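PDB 1X10: pyrrolidone-carboxylate peptidase from Pyrococcus furiosus, which removes N-terminal pyroglutamyl (5-oxoproline) groups from polypeptides as a thiol peptidase, generally when the next residue is not proline. Local coordinates for residues Arg21-Leu26 with Tyr189-Leu193. The protein carries 3 engineered substitutions. Numbering follows the deposited sequence.
Sequences RIAKDL and YEMAL. Engineered in segment 189-193: Ala192 (natural residue Glu).
Both segments are alpha-helical, as the i to i+4 bonds Asp25 N to Arg21 O (2.7 Å), Leu26 N to Ile22 O (2.9 Å) and Leu193 N to Tyr189 O (2.9 Å) attest: Arg21-Leu26 is the C-terminal part of helix 18-26, and Tyr189-Leu193 is the first part of helix 189-206. Their axes approach to 10.7 Å at a signed crossing angle of -62°, and the nearest CA pair, Ile22 and Leu193, is 5.8 Å apart. Tyr189, chi1 t, points its CA-to-CB bond toward helix 18-26. Its hydroxyl OH donates a hydrogen bond of 2.6 Å to OD1 of Asp25, which meets it near the ring plane. One ring face carries the guanidinium of Arg21: CZ lies 3.8 Å from the ring centroid and 8° off the ring normal, with the guanidinium plane tilted 19° from the ring plane, the geometry of a stacked cation-pi pair. Arg21 reaches it with chi1 m, chi2 t and chi3 p. Ile22 CG1 approaches Tyr189 CE1 obliquely at 3.6 Å.

The contact joins two helices flanking the mixed sheet of this peptidase C15 fold, across 162 intervening residues. Met191 is out of reach of Arg21-Leu26; its side chain packs on Pro171 of a second subunit, so the start of helix 189-206 also takes part in assembly. Ala192, an engineered residue replacing Glu, has its CB 4.2 Å from Ile22 CD1, and its side chain lies about 10 Å from that of the active-site His166. Leu193 (chi1 t, chi2 p) closes the segment, placing CD1 3.7 Å from Leu26 CG and 4.0 Å from Ile22 CG2; Ile22 and Leu26 continue this apolar seam onto Val196.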
loop_
_atom_site.group_PDB
_atom_site.type_symbol
_atom_site.label_atom_id
_atom_site.label_comp_id
_atom_site.label_asym_id
_atom_site.label_seq_id
_atom_site.Cartn_x
_atom_site.Cartn_y
_atom_site.Cartn_z
ATOM N N ARG A 21 12.439 10.588 -21.910
ATOM C CA ARG A 21 11.603 10.939 -23.059
ATOM C C ARG A 21 11.012 12.333 -22.893
ATOM O O ARG A 21 10.918 13.092 -23.853
ATOM C CB ARG A 21 10.457 9.943 -23.219
ATOM C CG ARG A 21 10.823 8.661 -23.927
ATOM C CD ARG A 21 9.607 7.746 -24.025
ATOM N NE ARG A 21 8.526 8.331 -24.817
ATOM C CZ ARG A 21 7.321 7.779 -24.951
ATOM N NH1 ARG A 21 7.046 6.634 -24.341
ATOM N NH2 ARG A 21 6.391 8.359 -25.701
ATOM N N ILE A 22 10.594 12.656 -21.673
ATOM C CA ILE A 22 10.021 13.969 -21.397
ATOM C C ILE A 22 11.024 15.062 -21.755
ATOM O O ILE A 22 10.689 16.035 -22.434
ATOM C CB ILE A 22 9.627 14.110 -19.907
ATOM C CG1 ILE A 22 8.444 13.189 -19.596
ATOM C CG2 ILE A 22 9.262 15.553 -19.601
ATOM C CD1 ILE A 22 7.992 13.215 -18.143
ATOM N N ALA A 23 12.261 14.896 -21.296
ATOM C CA ALA A 23 13.307 15.874 -21.574
ATOM C C ALA A 23 13.510 16.035 -23.080
ATOM O O ALA A 23 13.576 17.152 -23.591
ATOM C CB ALA A 23 14.612 15.447 -20.911
ATOM N N LYS A 24 13.614 14.914 -23.787
ATOM C CA LYS A 24 13.812 14.954 -25.230
ATOM C C LYS A 24 12.614 15.534 -25.978
ATOM O O LYS A 24 12.783 16.242 -26.968
ATOM C CB LYS A 24 14.129 13.558 -25.758
ATOM C CG LYS A 24 15.477 13.030 -25.303
ATOM C CD LYS A 24 15.775 11.674 -25.928
ATOM C CE LYS A 24 17.147 11.169 -25.517
ATOM N NZ LYS A 24 17.420 9.810 -26.079
ATOM N N ASP A 25 11.409 15.235 -25.503
ATOM C CA ASP A 25 10.191 15.740 -26.131
ATOM C C ASP A 25 10.025 17.241 -25.930
ATOM O O ASP A 25 9.494 17.939 -26.800
ATOM C CB ASP A 25 8.959 15.021 -25.569
ATOM C CG ASP A 25 8.707 13.673 -26.238
ATOM O OD1 ASP A 25 7.831 12.924 -25.767
ATOM O OD2 ASP A 25 9.380 13.366 -27.237
ATOM N N LEU A 26 10.480 17.741 -24.787
ATOM C CA LEU A 26 10.346 19.159 -24.491
ATOM C C LEU A 26 11.505 20.005 -25.015
ATOM O O LEU A 26 11.400 21.224 -25.111
ATOM C CB LEU A 26 10.181 19.364 -22.985
ATOM C CG LEU A 26 8.896 18.788 -22.381
ATOM C CD1 LEU A 26 8.895 18.988 -20.866
ATOM C CD2 LEU A 26 7.685 19.478 -23.007
ATOM N N TYR A 189 2.149 8.273 -20.009
ATOM C CA TYR A 189 3.263 9.118 -20.399
ATOM C C TYR A 189 2.729 10.493 -20.801
ATOM O O TYR A 189 3.316 11.527 -20.467
ATOM C CB TYR A 189 4.015 8.517 -21.587
ATOM C CG TYR A 189 5.082 9.450 -22.094
ATOM C CD1 TYR A 189 6.261 9.641 -21.375
ATOM C CD2 TYR A 189 4.870 10.227 -23.235
ATOM C CE1 TYR A 189 7.199 10.591 -21.769
ATOM C CE2 TYR A 189 5.804 11.182 -23.639
ATOM C CZ TYR A 189 6.961 11.362 -22.899
ATOM O OH TYR A 189 7.860 12.334 -23.267
ATOM N N GLU A 190 1.609 10.495 -21.520
ATOM C CA GLU A 190 0.996 11.736 -21.977
ATOM C C GLU A 190 0.656 12.682 -20.828
ATOM O O GLU A 190 0.874 13.892 -20.924
ATOM C CB GLU A 190 -0.265 11.439 -22.802
ATOM C CG GLU A 190 0.022 10.788 -24.155
ATOM C CD GLU A 190 0.388 9.316 -24.043
ATOM O OE1 GLU A 190 0.971 8.782 -25.007
ATOM O OE2 GLU A 190 0.086 8.693 -23.005
ATOM N N MET A 191 0.130 12.137 -19.734
ATOM C CA MET A 191 -0.222 12.969 -18.593
ATOM C C MET A 191 1.019 13.479 -17.865
ATOM O O MET A 191 1.046 14.615 -17.397
ATOM C CB MET A 191 -1.114 12.208 -17.611
ATOM C CG MET A 191 -1.520 13.052 -16.411
ATOM S SD MET A 191 -2.785 12.318 -15.386
ATOM C CE MET A 191 -4.269 12.736 -16.349
ATOM N N ALA A 192 2.043 12.635 -17.764
ATOM C CA ALA A 192 3.282 13.027 -17.101
ATOM C C ALA A 192 3.929 14.172 -17.882
ATOM O O ALA A 192 4.398 15.156 -17.302
ATOM C CB ALA A 192 4.241 11.832 -17.024
ATOM N N LEU A 193 3.947 14.039 -19.204
ATOM C CA LEU A 193 4.533 15.060 -20.064
ATOM C C LEU A 193 3.772 16.374 -19.927
ATOM O O LEU A 193 4.376 17.437 -19.772
ATOM C CB LEU A 193 4.518 14.593 -21.523
ATOM C CG LEU A 193 4.993 15.583 -22.593
ATOM C CD1 LEU A 193 6.447 15.983 -22.339
ATOM C CD2 LEU A 193 4.850 14.943 -23.973
#